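Local coordinates for protein carbohydrate kinase, FGGY (Rhodospirillum rubrum, PDB 3IFR) that probably phosphorylates D-xylulose, acting as a sugar kinase of the FGGY family, at residues M301-T304 with G305-L308; A61-A64 with E65-T68; A203-P207 with S208-P212. All blocks are in the same frame, centred on the assembly; numbering follows the deposited sequence.

Contact 1. Residues M301-T304 with G305-L308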
HETATM    1  N   MSE A 301      -4.572  -1.720   8.439  1.00 34.46           N
HETATM    2  CA  MSE A 301      -5.729  -1.734   9.310  1.00 40.80           C
HETATM    3  C   MSE A 301      -6.864  -0.896   8.770  1.00 40.94           C
HETATM    4  O   MSE A 301      -6.705   0.284   8.433  1.00 45.15           O
HETATM    5  CB  MSE A 301      -5.398  -1.290  10.702  1.00 40.34           C
HETATM    6  CG  MSE A 301      -4.616  -2.289  11.487  1.00 48.66           C
HETATM    7 SE   MSE A 301      -3.490  -1.134  12.585  1.00 74.26          SE
HETATM    8  CE  MSE A 301      -4.921   0.311  12.840  1.00 36.97           C
ATOM      9  N   ALA A 302      -8.027  -1.514   8.732  1.00 41.71           N
ATOM     10  CA  ALA A 302      -9.150  -0.920   8.060  1.00 42.06           C
ATOM     11  C   ALA A 302      -9.520   0.463   8.631  1.00 42.68           C
ATOM     12  O   ALA A 302      -9.754   1.405   7.869  1.00 46.97           O
ATOM     13  CB  ALA A 302     -10.301  -1.850   8.113  1.00 40.34           C
ATOM     14  N   ALA A 303      -9.569   0.622   9.945  1.00 38.77           N
ATOM     15  CA  ALA A 303     -10.063   1.899  10.451  1.00 37.96           C
ATOM     16  C   ALA A 303      -8.974   2.625  11.201  1.00 39.04           C
ATOM     17  O   ALA A 303      -8.624   2.217  12.302  1.00 41.85           O
ATOM     18  CB  ALA A 303     -11.279   1.699  11.345  1.00 38.26           C
ATOM     19  N   THR A 304      -8.443   3.697  10.612  1.00 36.89           N
ATOM     20  CA  THR A 304      -7.365   4.479  11.217  1.00 34.11           C
ATOM     21  C   THR A 304      -7.695   5.971  11.239  1.00 34.96           C
ATOM     22  O   THR A 304      -8.301   6.467  12.198  1.00 34.45           O
ATOM     23  CB  THR A 304      -6.037   4.222  10.504  1.00 32.82           C
ATOM     24  OG1 THR A 304      -5.494   2.995  10.978  1.00 33.17           O
ATOM     25  CG2 THR A 304      -5.051   5.299  10.792  1.00 31.96           C
ATOM     26  N   GLY A 305      -7.290   6.707  10.217  1.00 32.78           N
ATOM     27  CA  GLY A 305      -7.702   8.098  10.161  1.00 34.41           C
ATOM     28  C   GLY A 305      -9.213   8.170   9.961  1.00 33.62           C
ATOM     29  O   GLY A 305      -9.858   9.103  10.407  1.00 32.99           O
ATOM     30  N   SER A 306      -9.769   7.175   9.270  1.00 34.58           N
ATOM     31  CA  SER A 306     -11.216   7.069   9.070  1.00 33.19           C
ATOM     32  C   SER A 306     -11.952   6.971  10.422  1.00 33.20           C
ATOM     33  O   SER A 306     -12.987   7.606  10.640  1.00 31.09           O
ATOM     34  CB  SER A 306     -11.530   5.837   8.225  1.00 28.98           C
ATOM     35  OG  SER A 306     -11.386   4.674   9.020  1.00 31.86           O
ATOM     36  N   ALA A 307     -11.407   6.192  11.343  1.00 30.75           N
ATOM     37  CA  ALA A 307     -12.051   6.033  12.644  1.00 30.92           C
ATOM     38  C   ALA A 307     -12.001   7.315  13.476  1.00 30.23           C
ATOM     39  O   ALA A 307     -12.886   7.580  14.290  1.00 29.75           O
ATOM     40  CB  ALA A 307     -11.441   4.873  13.396  1.00 32.86           C
ATOM     41  N   LEU A 308     -10.961   8.113  13.267  1.00 31.40           N
ATOM     42  CA  LEU A 308     -10.843   9.394  13.945  1.00 31.37           C
ATOM     43  C   LEU A 308     -11.804  10.417  13.336  1.00 31.35           C
ATOM     44  O   LEU A 308     -12.371  11.242  14.046  1.00 31.84           O
ATOM     45  CB  LEU A 308      -9.404   9.922  13.885  1.00 28.10           C
ATOM     46  CG  LEU A 308      -8.445   9.433  14.968  1.00 30.74           C
ATOM     47  CD1 LEU A 308      -8.008   7.996  14.697  1.00 29.21           C
ATOM     48  CD2 LEU A 308      -7.249  10.353  15.046  1.00 29.50           C
TER
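Between A303 and A307 the contact is purely apolar: their methyl carbons, CB to CB, meet at 3.8 Å, four residues apart, across the loop-to-helix junction. This is the one apolar side-chain pair across the two segments. F347 reaches both alanines from a loop beyond, extending the apolar patch.

The hydrogen bonds across the junction are both backbone bonds. T304 sits at the N-cap position of helix 305-315, yet its side chain caps nothing; its carbonyl oxygen does the work instead. That oxygen receives two weak hydrogen bonds, from A307 N at 3.2 Å and from L308 N at 3.3 Å, so two successive amides of the first turn share one acceptor. The first is strongly bent, with an N-H...O angle of 121°, while the second is straighter at 148°.

The junction lies where strand 298-301, an outermost strand of the C-terminal-domain sheet, passes through a short loop directly into the helix. S306 is a separate case. With OG set between its own backbone N and carbonyl carbon (chi1 75°), it turns its hydroxyl back over the loop, where OG comes within 3.4 Å of A303 CA. The weak hydrogen bond of this hydroxyl goes to G267 O, outside the junction, and backbone hydrogen bonds pair T304 and S306 with G267, joining the helix start to the neighbouring strand connection. W416 of helix 414-424 packs on both T304 and L308.

Contact 2. Residues A61-A64 with E65-T68; sequences AVLA and ELKT
Helix 52-70 lies between strands 29-37 and 77-84 in the chain, after the short strand 49-50, a position consistent with the first helix of the actin-like ATPase fold. Two successive turns of it show how the helical repeat places V62, L63 and L66 on the face toward the sheet. Within them E65 N binds A61 O at 2.8 Å, L66 N binds V62 O at 3.0 Å, and T68 N binds A64 O, also at 3.0 Å; the bond from K67 N to L63 O, 3.3 Å long, is weak.

Side chains follow this spacing. On the apolar face L63 and L66 come together at their outer branches, CD2 to CD2 at 4.3 Å, a loose touch between neighbouring turns. L66 also lies along the backbone of the preceding turn, its CD1 passing 3.7 Å from V62 O.

E65 and K67 leave the helix in a different manner. CG of E65 lies opposite its backbone N (chi1 -176°), and the chain then stays extended, carrying the carboxylate away from the turn below while CB remains 3.3 Å from A61 O. K67 is likewise stretched (chi1 -165°), its CB resting 3.5 Å from A64 O. Both polar ends find partners beyond the helix: E65 OE1 forms a salt bridge with R36 NH2, and K67 NZ donates a hydrogen bond to G232 O.

V62, L63 and L66 are buried against the N-terminal-domain sheet. V62 and L66 rest on A34 of strand 29-37 and A21 of strand 18-25; L63 and L66 share I10 of strand 8-14, and L66 reaches on to L23 and, in the loop beyond the helix, W75.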
ATOM      1  N   ALA A  61      -0.478  12.882 -20.697  1.00 17.65           N
ATOM      2  CA  ALA A  61      -0.641  14.311 -20.342  1.00 21.01           C
ATOM      3  C   ALA A  61       0.388  14.820 -19.331  1.00 23.35           C
ATOM      4  O   ALA A  61       0.966  15.918 -19.461  1.00 26.84           O
ATOM      5  CB  ALA A  61      -2.037  14.560 -19.788  1.00 19.11           C
ATOM      6  N   VAL A  62       0.575  14.016 -18.299  1.00 20.62           N
ATOM      7  CA  VAL A  62       1.400  14.341 -17.152  1.00 21.35           C
ATOM      8  C   VAL A  62       2.898  14.253 -17.516  1.00 21.70           C
ATOM      9  O   VAL A  62       3.685  15.065 -17.091  1.00 22.00           O
ATOM     10  CB  VAL A  62       1.022  13.314 -16.086  1.00 23.78           C
ATOM     11  CG1 VAL A  62       2.190  12.444 -15.689  1.00 21.46           C
ATOM     12  CG2 VAL A  62       0.244  13.918 -14.954  1.00 21.34           C
ATOM     13  N   LEU A  63       3.294  13.278 -18.326  1.00 21.25           N
ATOM     14  CA  LEU A  63       4.685  13.230 -18.806  1.00 23.99           C
ATOM     15  C   LEU A  63       4.988  14.435 -19.707  1.00 22.19           C
ATOM     16  O   LEU A  63       5.947  15.138 -19.487  1.00 21.79           O
ATOM     17  CB  LEU A  63       5.003  11.907 -19.546  1.00 20.49           C
ATOM     18  CG  LEU A  63       4.889  10.658 -18.674  1.00 21.45           C
ATOM     19  CD1 LEU A  63       4.991   9.326 -19.467  1.00 21.68           C
ATOM     20  CD2 LEU A  63       5.944  10.728 -17.604  1.00 17.59           C
ATOM     21  N   ALA A  64       4.164  14.665 -20.726  1.00 22.49           N
ATOM     22  CA  ALA A  64       4.318  15.865 -21.546  1.00 21.26           C
ATOM     23  C   ALA A  64       4.320  17.165 -20.711  1.00 21.76           C
ATOM     24  O   ALA A  64       5.105  18.083 -20.947  1.00 21.66           O
ATOM     25  CB  ALA A  64       3.247  15.904 -22.559  1.00 18.81           C
ATOM     26  N   GLU A  65       3.457  17.255 -19.710  1.00 25.00           N
ATOM     27  CA  GLU A  65       3.437  18.473 -18.883  1.00 22.67           C
ATOM     28  C   GLU A  65       4.749  18.641 -18.113  1.00 23.60           C
ATOM     29  O   GLU A  65       5.209  19.759 -17.907  1.00 24.00           O
ATOM     30  CB  GLU A  65       2.259  18.480 -17.922  1.00 21.08           C
ATOM     31  CG  GLU A  65       2.190  19.778 -17.142  1.00 25.24           C
ATOM     32  CD  GLU A  65       1.075  19.806 -16.127  1.00 26.43           C
ATOM     33  OE1 GLU A  65      -0.092  19.553 -16.521  1.00 28.25           O
ATOM     34  OE2 GLU A  65       1.352  20.103 -14.942  1.00 25.85           O
ATOM     35  N   LEU A  66       5.363  17.525 -17.715  1.00 21.80           N
ATOM     36  CA  LEU A  66       6.656  17.553 -17.044  1.00 20.50           C
ATOM     37  C   LEU A  66       7.691  18.291 -17.900  1.00 22.88           C
ATOM     38  O   LEU A  66       8.411  19.157 -17.400  1.00 24.36           O
ATOM     39  CB  LEU A  66       7.150  16.127 -16.797  1.00 22.97           C
ATOM     40  CG  LEU A  66       7.257  15.616 -15.362  1.00 25.90           C
ATOM     41  CD1 LEU A  66       6.102  16.092 -14.512  1.00 24.29           C
ATOM     42  CD2 LEU A  66       7.452  14.083 -15.305  1.00 19.63           C
ATOM     43  N   LYS A  67       7.756  17.929 -19.176  1.00 19.74           N
ATOM     44  CA  LYS A  67       8.652  18.536 -20.143  1.00 21.15           C
ATOM     45  C   LYS A  67       8.323  20.003 -20.361  1.00 22.95           C
ATOM     46  O   LYS A  67       9.199  20.803 -20.521  1.00 27.65           O
ATOM     47  CB  LYS A  67       8.513  17.787 -21.452  1.00 21.30           C
ATOM     48  CG  LYS A  67       9.584  17.997 -22.503  1.00 24.84           C
ATOM     49  CD  LYS A  67       9.095  17.374 -23.836  1.00 26.85           C
ATOM     50  CE  LYS A  67      10.232  17.039 -24.767  1.00 33.26           C
ATOM     51  NZ  LYS A  67       9.773  16.151 -25.905  1.00 29.82           N
ATOM     52  N   THR A  68       7.045  20.351 -20.341  1.00 25.23           N
ATOM     53  CA  THR A  68       6.553  21.699 -20.605  1.00 25.27           C
ATOM     54  C   THR A  68       6.813  22.599 -19.435  1.00 25.00           C
ATOM     55  O   THR A  68       7.073  23.786 -19.580  1.00 26.14           O
ATOM     56  CB  THR A  68       5.024  21.639 -20.880  1.00 24.22           C
ATOM     57  OG1 THR A  68       4.829  21.511 -22.280  1.00 29.47           O
ATOM     58  CG2 THR A  68       4.313  22.888 -20.440  1.00 28.32           C
TER

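Contact 3. Residues A203-P207 with S208-P212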
ATOM      1  N   ALA A 203      -6.920 -20.438 -11.704  1.00 25.76           N
ATOM      2  CA  ALA A 203      -7.742 -19.354 -12.214  1.00 24.89           C
ATOM      3  C   ALA A 203      -8.348 -19.802 -13.553  1.00 25.45           C
ATOM      4  O   ALA A 203      -9.080 -19.046 -14.205  1.00 22.63           O
ATOM      5  CB  ALA A 203      -6.877 -18.063 -12.393  1.00 20.83           C
ATOM      6  N   HIS A 204      -8.007 -21.024 -13.973  1.00 24.90           N
ATOM      7  CA  HIS A 204      -8.613 -21.632 -15.167  1.00 26.41           C
ATOM      8  C   HIS A 204      -8.302 -20.839 -16.444  1.00 27.73           C
ATOM      9  O   HIS A 204      -9.087 -20.864 -17.400  1.00 27.68           O
ATOM     10  CB  HIS A 204     -10.143 -21.733 -15.032  1.00 24.92           C
ATOM     11  CG  HIS A 204     -10.615 -22.513 -13.836  1.00 26.60           C
ATOM     12  ND1 HIS A 204     -11.871 -22.342 -13.281  1.00 25.11           N
ATOM     13  CD2 HIS A 204     -10.008 -23.468 -13.093  1.00 24.35           C
ATOM     14  CE1 HIS A 204     -12.017 -23.151 -12.254  1.00 22.44           C
ATOM     15  NE2 HIS A 204     -10.904 -23.842 -12.110  1.00 27.47           N
ATOM     16  N   ILE A 205      -7.192 -20.106 -16.448  1.00 26.65           N
ATOM     17  CA  ILE A 205      -6.712 -19.506 -17.684  1.00 26.70           C
ATOM     18  C   ILE A 205      -5.503 -20.301 -18.119  1.00 27.49           C
ATOM     19  O   ILE A 205      -4.877 -20.984 -17.319  1.00 25.86           O
ATOM     20  CB  ILE A 205      -6.295 -18.027 -17.521  1.00 26.54           C
ATOM     21  CG1 ILE A 205      -5.203 -17.904 -16.451  1.00 28.05           C
ATOM     22  CG2 ILE A 205      -7.465 -17.191 -17.100  1.00 27.79           C
ATOM     23  CD1 ILE A 205      -4.695 -16.488 -16.167  1.00 27.02           C
ATOM     24  N   PRO A 206      -5.182 -20.228 -19.403  1.00 29.61           N
ATOM     25  CA  PRO A 206      -3.956 -20.855 -19.901  1.00 28.12           C
ATOM     26  C   PRO A 206      -2.762 -20.101 -19.346  1.00 29.80           C
ATOM     27  O   PRO A 206      -2.840 -18.886 -19.182  1.00 26.52           O
ATOM     28  CB  PRO A 206      -4.040 -20.631 -21.410  1.00 27.08           C
ATOM     29  CG  PRO A 206      -4.949 -19.426 -21.556  1.00 31.10           C
ATOM     30  CD  PRO A 206      -5.974 -19.597 -20.474  1.00 27.91           C
ATOM     31  N   PRO A 207      -1.654 -20.816 -19.099  1.00 30.79           N
ATOM     32  CA  PRO A 207      -0.432 -20.256 -18.534  1.00 29.57           C
ATOM     33  C   PRO A 207       0.199 -19.250 -19.479  1.00 30.84           C
ATOM     34  O   PRO A 207       0.932 -18.388 -19.017  1.00 29.99           O
ATOM     35  CB  PRO A 207       0.488 -21.486 -18.351  1.00 36.04           C
ATOM     36  CG  PRO A 207      -0.423 -22.686 -18.446  1.00 36.50           C
ATOM     37  CD  PRO A 207      -1.499 -22.249 -19.426  1.00 35.61           C
ATOM     38  N   SER A 208      -0.087 -19.329 -20.770  1.00 27.78           N
ATOM     39  CA  SER A 208       0.409 -18.294 -21.659  1.00 29.47           C
ATOM     40  C   SER A 208      -0.249 -16.944 -21.327  1.00 27.16           C
ATOM     41  O   SER A 208       0.260 -15.901 -21.694  1.00 25.24           O
ATOM     42  CB  SER A 208       0.150 -18.668 -23.122  1.00 33.03           C
ATOM     43  OG  SER A 208      -1.237 -18.945 -23.375  1.00 34.56           O
ATOM     44  N   ALA A 209      -1.384 -16.952 -20.640  1.00 25.70           N
ATOM     45  CA  ALA A 209      -2.108 -15.693 -20.441  1.00 25.10           C
ATOM     46  C   ALA A 209      -1.428 -14.791 -19.390  1.00 26.81           C
ATOM     47  O   ALA A 209      -1.715 -13.601 -19.322  1.00 23.80           O
ATOM     48  CB  ALA A 209      -3.530 -15.948 -20.058  1.00 23.73           C
ATOM     49  N   VAL A 210      -0.550 -15.363 -18.568  1.00 24.68           N
ATOM     50  CA  VAL A 210       0.202 -14.562 -17.601  1.00 24.31           C
ATOM     51  C   VAL A 210       1.643 -14.374 -18.041  1.00 23.34           C
ATOM     52  O   VAL A 210       2.360 -15.342 -18.246  1.00 22.02           O
ATOM     53  CB  VAL A 210       0.245 -15.177 -16.187  1.00 23.00           C
ATOM     54  CG1 VAL A 210       0.920 -14.194 -15.231  1.00 21.63           C
ATOM     55  CG2 VAL A 210      -1.158 -15.538 -15.712  1.00 23.21           C
ATOM     56  N   PRO A 211       2.054 -13.114 -18.186  1.00 22.13           N
ATOM     57  CA  PRO A 211       3.349 -12.787 -18.788  1.00 21.64           C
ATOM     58  C   PRO A 211       4.431 -13.144 -17.795  1.00 25.23           C
ATOM     59  O   PRO A 211       4.120 -13.293 -16.613  1.00 23.58           O
ATOM     60  CB  PRO A 211       3.271 -11.252 -19.012  1.00 21.39           C
ATOM     61  CG  PRO A 211       1.785 -10.912 -19.004  1.00 21.19           C
ATOM     62  CD  PRO A 211       1.171 -11.934 -18.034  1.00 22.67           C
ATOM     63  N   PRO A 212       5.683 -13.302 -18.253  1.00 25.24           N
ATOM     64  CA  PRO A 212       6.693 -13.654 -17.252  1.00 21.96           C
ATOM     65  C   PRO A 212       6.830 -12.518 -16.245  1.00 23.41           C
ATOM     66  O   PRO A 212       6.689 -11.332 -16.620  1.00 20.36           O
ATOM     67  CB  PRO A 212       7.996 -13.762 -18.068  1.00 23.92           C
ATOM     68  CG  PRO A 212       7.625 -13.747 -19.493  1.00 22.29           C
ATOM     69  CD  PRO A 212       6.244 -13.134 -19.609  1.00 25.69           C
TER
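The flat peptide carbonyl group of P206 and its puckered ring both meet the residues that follow. The carbonyl is met from above its plane, where A209 N donates a hydrogen bond of 2.8 Å to P206 O from 49° out of that plane, away from either lone pair, though the N-H points well at the oxygen (156°). The ring, puckered C-gamma endo, is approached along its CB and CG: S208 OG stands 3.8 Å from P206 CB, and A209 CB lies 4.0 Å from P206 CG.

This is a short 3-10 turn, two overlapping β-turns in which P207 and S208, then S208 and A209, occupy the central positions. The second is closed by a weak bond of 3.4 Å from V210 N to P207 O. P207 suits the start of such a turn, since its ring restricts phi to near the -65° this position needs and the missing N-H is not needed there. The turn lies in the loop between helix 197-201 and strand 213-214. S208 O accepts a hydrogen bond from R175 NH2, and A209 pairs through its backbone with V160 of strand 159-161.

Beneath the turn the apolar side chains close up. I205 and V210 cross at about a right angle, and both also pack on V160 and on V200 of helix 197-201. The first torsion of I205 places CG1 between backbone N and carbonyl carbon, and the extended chain beyond carries CD1 across to the turn, where it sits 4.1 Å from A209 CB and 3.7 Å from V210 CG2.

Overall arrangement
The three local contacts are spread over the two-domain body of an FGGY kinase, and none touches another. Contacts 2 and 3 both belong to the N-terminal domain, with centres 35 Å apart and nearest atoms about 20 Å apart: the former packs on the sheet of that domain, the latter belongs to a peripheral loop beside helices 139-149 and 151-155. Contact 1, in the C-terminal domain, is 35 Å from contact 2 between centres and about 27 Å between nearest atoms; from contact 3 the values are 37 Å and about 26 Å, on opposite sides of the chain's centre. In this family substrates bind in the cleft between the domains; no bound ligand places these contacts relative to it.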